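Local coordinates for protein galectin (Ovis aries, PDB 6N44) that probably binds carbohydrates, beta-galactosides in particular, as a lectin of the galectin family that assembles from more than one subunit, at residues L38-G43 with F90-L95; V63-L68 with P109-A114. One frame throughout, in Å; residues are numbered along the deposited sequence.

Contacts 1 and 2 are two cross-sections through the same beta sandwich. In each, a strand of the carbohydrate-binding sheet (38-43 or 63-68) faces a strand of the opposing sheet (90-95 or 109-114), and side chains of both fill the space between. Contact 1 sits about 2 Å from the centre of the chain and contact 2 about 9 Å from it; their own centres are about 10 Å apart. The galactose site, which includes R55, N66 and E76 and holds no galactose here, lies on the outer side of the first sheet. Contact 2 carries N66 itself, whose side chain is about 4 Å from that of E76, whereas V40 of contact 1 is about 7 Å from R55, side chain to side chain.

Contact 1. Residues L38-G43 with F90-L95; sequences LQVDFG and FELQFL
F42 meets F94 in an edge-to-face pair, and here the contact is densest. The ring centroids are 5.2 Å apart with planes at 71°, and F42 CE1 sits over one face of F94, displaced toward the rim, while F42 CZ comes 3.7 Å from F94 CB. V40 meets the far end of the same ring: its CG1 lies 3.9 Å from F94 CE1, and CB and CG2 are almost as near, a compact branched group set against an aromatic tip. No hydrogen bond links the two strands, whose axes come no closer than 11.0 Å and run in nearly the same direction at 22°. This is the face-to-face packing of the two sheets in the galectin beta sandwich, and large apolar residues such as phenylalanine and leucine suit it because they can span that gap. Toward L38 fewer atoms meet: a single methyl, L38 CD2, makes the contacts. L38 CG stands anti to the backbone N (chi1 164°), and from it CD2 reaches both F90 CZ and L92 CD2, tip to tip, at 3.9 Å each; L92 CD2 also lies 4.1 Å from V40 CG2. The intervening residues belong to the outer surfaces of the sandwich: Q39 is partly exposed, D41 makes a salt bridge with R55 of the galactose site, and on the other sheet Q93 NE2 donates to C19 O of the second subunit, where L95 packs on L95 of that chain.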
loop_
_atom_site.group_PDB
_atom_site.type_symbol
_atom_site.label_atom_id
_atom_site.label_comp_id
_atom_site.label_asym_id
_atom_site.label_seq_id
_atom_site.Cartn_x
_atom_site.Cartn_y
_atom_site.Cartn_z
ATOM N N LEU A 38 2.505 20.812 -8.184
ATOM C CA LEU A 38 2.345 19.847 -7.108
ATOM C C LEU A 38 3.722 19.309 -6.749
ATOM O O LEU A 38 4.519 18.992 -7.638
ATOM C CB LEU A 38 1.402 18.702 -7.546
ATOM C CG LEU A 38 1.401 17.431 -6.703
ATOM C CD1 LEU A 38 0.932 17.729 -5.268
ATOM C CD2 LEU A 38 0.517 16.396 -7.377
ATOM N N GLN A 39 4.012 19.207 -5.454
ATOM C CA GLN A 39 5.328 18.755 -5.024
ATOM C C GLN A 39 5.213 17.874 -3.788
ATOM O O GLN A 39 4.610 18.287 -2.793
ATOM C CB GLN A 39 6.258 19.937 -4.725
ATOM C CG GLN A 39 7.650 19.469 -4.337
ATOM C CD GLN A 39 8.608 20.620 -4.256
ATOM O OE1 GLN A 39 9.070 21.115 -5.281
ATOM N NE2 GLN A 39 8.888 21.077 -3.046
ATOM N N VAL A 40 5.787 16.673 -3.847
ATOM C CA VAL A 40 5.770 15.736 -2.719
ATOM C C VAL A 40 7.203 15.346 -2.387
ATOM O O VAL A 40 7.920 14.805 -3.238
ATOM C CB VAL A 40 4.931 14.475 -2.998
ATOM C CG1 VAL A 40 4.957 13.545 -1.774
ATOM C CG2 VAL A 40 3.490 14.835 -3.360
ATOM N N ASP A 41 7.608 15.592 -1.144
ATOM C CA ASP A 41 8.957 15.292 -0.681
ATOM C C ASP A 41 8.891 14.157 0.330
ATOM O O ASP A 41 8.235 14.281 1.372
ATOM C CB ASP A 41 9.633 16.513 -0.042
ATOM C CG ASP A 41 10.169 17.500 -1.076
ATOM O OD1 ASP A 41 10.098 17.187 -2.283
ATOM O OD2 ASP A 41 10.675 18.585 -0.687
ATOM N N PHE A 42 9.580 13.068 0.020
ATOM C CA PHE A 42 9.970 12.080 1.021
ATOM C C PHE A 42 11.357 12.506 1.481
ATOM O O PHE A 42 12.367 12.183 0.849
ATOM C CB PHE A 42 9.964 10.675 0.433
ATOM C CG PHE A 42 8.586 10.165 0.053
ATOM C CD1 PHE A 42 7.945 10.614 -1.089
ATOM C CD2 PHE A 42 7.941 9.223 0.846
ATOM C CE1 PHE A 42 6.680 10.121 -1.438
ATOM C CE2 PHE A 42 6.679 8.745 0.509
ATOM C CZ PHE A 42 6.053 9.188 -0.636
ATOM N N GLY A 43 11.409 13.282 2.569
ATOM C CA GLY A 43 12.628 13.916 3.024
ATOM C C GLY A 43 13.161 13.325 4.324
ATOM O O GLY A 43 12.503 12.538 5.007
ATOM N N PHE A 90 -8.036 14.478 -7.907
ATOM C CA PHE A 90 -7.247 13.306 -8.249
ATOM C C PHE A 90 -6.842 12.573 -6.979
ATOM O O PHE A 90 -6.823 13.135 -5.873
ATOM C CB PHE A 90 -5.998 13.680 -9.079
ATOM C CG PHE A 90 -5.067 14.676 -8.397
ATOM C CD1 PHE A 90 -4.052 14.243 -7.543
ATOM C CD2 PHE A 90 -5.195 16.039 -8.626
ATOM C CE1 PHE A 90 -3.187 15.162 -6.914
ATOM C CE2 PHE A 90 -4.332 16.968 -7.990
ATOM C CZ PHE A 90 -3.330 16.529 -7.144
ATOM N N GLU A 91 -6.516 11.304 -7.162
ATOM C CA GLU A 91 -5.924 10.475 -6.128
ATOM C C GLU A 91 -4.515 10.088 -6.551
ATOM O O GLU A 91 -4.334 9.375 -7.544
ATOM C CB GLU A 91 -6.767 9.227 -5.884
ATOM C CG GLU A 91 -6.139 8.299 -4.892
ATOM C CD GLU A 91 -6.984 7.057 -4.682
ATOM O OE1 GLU A 91 -6.423 5.946 -4.782
ATOM O OE2 GLU A 91 -8.207 7.206 -4.447
ATOM N N LEU A 92 -3.529 10.548 -5.796
ATOM C CA LEU A 92 -2.127 10.269 -6.055
ATOM C C LEU A 92 -1.629 9.284 -5.001
ATOM O O LEU A 92 -1.733 9.553 -3.795
ATOM C CB LEU A 92 -1.318 11.565 -6.041
ATOM C CG LEU A 92 0.206 11.480 -5.977
ATOM C CD1 LEU A 92 0.801 10.826 -7.237
ATOM C CD2 LEU A 92 0.766 12.876 -5.772
ATOM N N GLN A 93 -1.095 8.148 -5.453
ATOM C CA GLN A 93 -0.587 7.110 -4.559
ATOM C C GLN A 93 0.901 6.890 -4.770
ATOM O O GLN A 93 1.354 6.741 -5.913
ATOM C CB GLN A 93 -1.298 5.775 -4.784
ATOM C CG GLN A 93 -2.700 5.686 -4.241
ATOM C CD GLN A 93 -3.336 4.376 -4.653
ATOM O OE1 GLN A 93 -3.647 4.172 -5.836
ATOM N NE2 GLN A 93 -3.478 3.452 -3.693
ATOM N N PHE A 94 1.644 6.798 -3.665
ATOM C CA PHE A 94 3.022 6.333 -3.682
ATOM C C PHE A 94 3.092 5.011 -2.946
ATOM O O PHE A 94 2.643 4.901 -1.801
ATOM C CB PHE A 94 3.989 7.340 -3.029
ATOM C CG PHE A 94 4.049 8.665 -3.727
ATOM C CD1 PHE A 94 3.164 9.679 -3.389
ATOM C CD2 PHE A 94 4.984 8.896 -4.718
ATOM C CE1 PHE A 94 3.208 10.922 -4.027
ATOM C CE2 PHE A 94 5.043 10.133 -5.369
ATOM C CZ PHE A 94 4.151 11.154 -5.017
ATOM N N LEU A 95 3.662 4.020 -3.603
ATOM C CA LEU A 95 3.885 2.703 -3.033
ATOM C C LEU A 95 5.378 2.531 -2.822
ATOM O O LEU A 95 6.137 2.544 -3.794
ATOM C CB LEU A 95 3.337 1.630 -3.973
ATOM C CG LEU A 95 3.370 0.197 -3.466
ATOM C CD1 LEU A 95 2.634 0.072 -2.131
ATOM C CD2 LEU A 95 2.756 -0.705 -4.549
#

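Contact 2. Residues V63-L68 with P109-A114; sequences VVMNTL and PICQFA
M65 and F113 lie alongside one another, their side chains pointing opposite ways, and they bury most of the surface shared by these two strands. The start of the methionine side chain lies beside the phenylalanine ring, M65 CB being 3.6 Å from F113 CD1. The chain then bends at chi3 (-77°), which carries CE to within 3.5 Å of C111 SG. M65 SD stands 5.3 Å from the F113 centroid and 59° off the ring normal, an oblique Met-aromatic contact; an unbranched, flexible methionine can serve ring and thiol together. F113 CG is anti to its own backbone N (chi1 -172°), and the ring extends toward T67, whose OG1 lies at its edge, in plane, 3.3 Å from CZ. That hydroxyl has a stronger partner in P53 O, a hydrogen bond that satisfies it. F54 stacks on F113. C111 follows I110 in a classic beta bulge opposite V103. N66 points the other way: its OD1 accepts the backbone N-H of T67 at 2.8 Å, and its ND2 donates to G74 O, two bonds that help fix the amide near E76, with R55 a little farther off. One strand thus supplies apolar filling to the interior of the galectin sandwich and a galactose-binding asparagine to its outer, carbohydrate-binding face.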
loop_
_atom_site.group_PDB
_atom_site.type_symbol
_atom_site.label_atom_id
_atom_site.label_comp_id
_atom_site.label_asym_id
_atom_site.label_seq_id
_atom_site.Cartn_x
_atom_site.Cartn_y
_atom_site.Cartn_z
ATOM N N VAL A 63 6.275 15.550 -15.177
ATOM C CA VAL A 63 6.726 15.048 -13.883
ATOM C C VAL A 63 8.247 15.089 -13.867
ATOM O O VAL A 63 8.895 14.572 -14.783
ATOM C CB VAL A 63 6.233 13.609 -13.627
ATOM C CG1 VAL A 63 6.998 12.984 -12.462
ATOM C CG2 VAL A 63 4.716 13.551 -13.401
ATOM N N VAL A 64 8.823 15.665 -12.817
ATOM C CA VAL A 64 10.253 15.543 -12.564
ATOM C C VAL A 64 10.452 14.882 -11.202
ATOM O O VAL A 64 9.839 15.297 -10.211
ATOM C CB VAL A 64 10.963 16.907 -12.624
ATOM C CG1 VAL A 64 12.458 16.729 -12.355
ATOM C CG2 VAL A 64 10.724 17.565 -13.979
ATOM N N MET A 65 11.304 13.859 -11.153
ATOM C CA MET A 65 11.668 13.207 -9.901
ATOM C C MET A 65 13.177 13.254 -9.726
ATOM O O MET A 65 13.922 13.069 -10.690
ATOM C CB MET A 65 11.178 11.759 -9.865
ATOM C CG MET A 65 9.647 11.649 -9.989
ATOM S SD MET A 65 9.078 9.960 -10.217
ATOM C CE MET A 65 9.459 9.669 -11.950
ATOM N N ASN A 66 13.631 13.483 -8.499
ATOM C CA ASN A 66 15.062 13.616 -8.266
ATOM C C ASN A 66 15.362 13.342 -6.803
ATOM O O ASN A 66 14.458 13.153 -5.986
ATOM C CB ASN A 66 15.558 15.002 -8.679
ATOM C CG ASN A 66 16.976 14.976 -9.200
ATOM O OD1 ASN A 66 17.712 14.010 -8.980
ATOM N ND2 ASN A 66 17.370 16.036 -9.904
ATOM N N THR A 67 16.653 13.350 -6.481
ATOM C CA THR A 67 17.175 13.101 -5.152
ATOM C C THR A 67 18.164 14.202 -4.807
ATOM O O THR A 67 19.021 14.552 -5.628
ATOM C CB THR A 67 17.882 11.739 -5.075
ATOM O OG1 THR A 67 16.938 10.688 -5.334
ATOM C CG2 THR A 67 18.504 11.544 -3.715
ATOM N N LEU A 68 18.033 14.746 -3.605
ATOM C CA LEU A 68 18.962 15.729 -3.061
ATOM C C LEU A 68 19.836 15.012 -2.044
ATOM O O LEU A 68 19.346 14.584 -0.993
ATOM C CB LEU A 68 18.218 16.895 -2.411
ATOM C CG LEU A 68 19.151 17.916 -1.736
ATOM C CD1 LEU A 68 19.966 18.698 -2.770
ATOM C CD2 LEU A 68 18.378 18.866 -0.841
ATOM N N PRO A 109 -0.973 3.315 -13.115
ATOM C CA PRO A 109 0.464 3.518 -12.877
ATOM C C PRO A 109 1.025 4.587 -13.806
ATOM O O PRO A 109 0.808 4.555 -15.019
ATOM C CB PRO A 109 1.072 2.141 -13.175
ATOM C CG PRO A 109 0.145 1.552 -14.175
ATOM C CD PRO A 109 -1.242 2.025 -13.779
ATOM N N ILE A 110 1.765 5.525 -13.228
ATOM C CA ILE A 110 2.347 6.633 -13.967
ATOM C C ILE A 110 3.847 6.456 -14.160
ATOM O O ILE A 110 4.360 6.705 -15.252
ATOM C CB ILE A 110 2.046 7.981 -13.277
ATOM C CG1 ILE A 110 0.537 8.195 -13.183
ATOM C CG2 ILE A 110 2.685 9.121 -14.041
ATOM C CD1 ILE A 110 -0.199 7.868 -14.444
ATOM N N CYS A 111 4.567 6.050 -13.113
ATOM C CA CYS A 111 6.022 6.006 -13.176
ATOM C C CYS A 111 6.547 5.342 -11.909
ATOM O O CYS A 111 5.817 5.148 -10.934
ATOM C CB CYS A 111 6.629 7.407 -13.341
ATOM S SG CYS A 111 6.106 8.636 -12.091
ATOM N N GLN A 112 7.829 4.993 -11.945
ATOM C CA GLN A 112 8.526 4.379 -10.827
ATOM C C GLN A 112 9.873 5.066 -10.648
ATOM O O GLN A 112 10.467 5.550 -11.614
ATOM C CB GLN A 112 8.732 2.868 -11.041
ATOM C CG GLN A 112 7.441 2.082 -11.364
ATOM C CD GLN A 112 6.959 2.259 -12.813
ATOM O OE1 GLN A 112 5.826 2.681 -13.063
ATOM N NE2 GLN A 112 7.818 1.928 -13.765
ATOM N N PHE A 113 10.363 5.081 -9.406
ATOM C CA PHE A 113 11.612 5.750 -9.042
ATOM C C PHE A 113 12.445 4.794 -8.196
ATOM O O PHE A 113 12.100 4.536 -7.039
ATOM C CB PHE A 113 11.333 7.047 -8.271
ATOM C CG PHE A 113 12.548 7.893 -8.020
ATOM C CD1 PHE A 113 13.014 8.764 -8.998
ATOM C CD2 PHE A 113 13.224 7.838 -6.803
ATOM C CE1 PHE A 113 14.138 9.562 -8.777
ATOM C CE2 PHE A 113 14.350 8.640 -6.579
ATOM C CZ PHE A 113 14.801 9.503 -7.576
ATOM N N ALA A 114 13.538 4.287 -8.767
ATOM C CA ALA A 114 14.459 3.424 -8.033
ATOM C C ALA A 114 15.077 4.152 -6.841
ATOM O O ALA A 114 15.454 5.320 -6.937
ATOM C CB ALA A 114 15.566 2.939 -8.976
#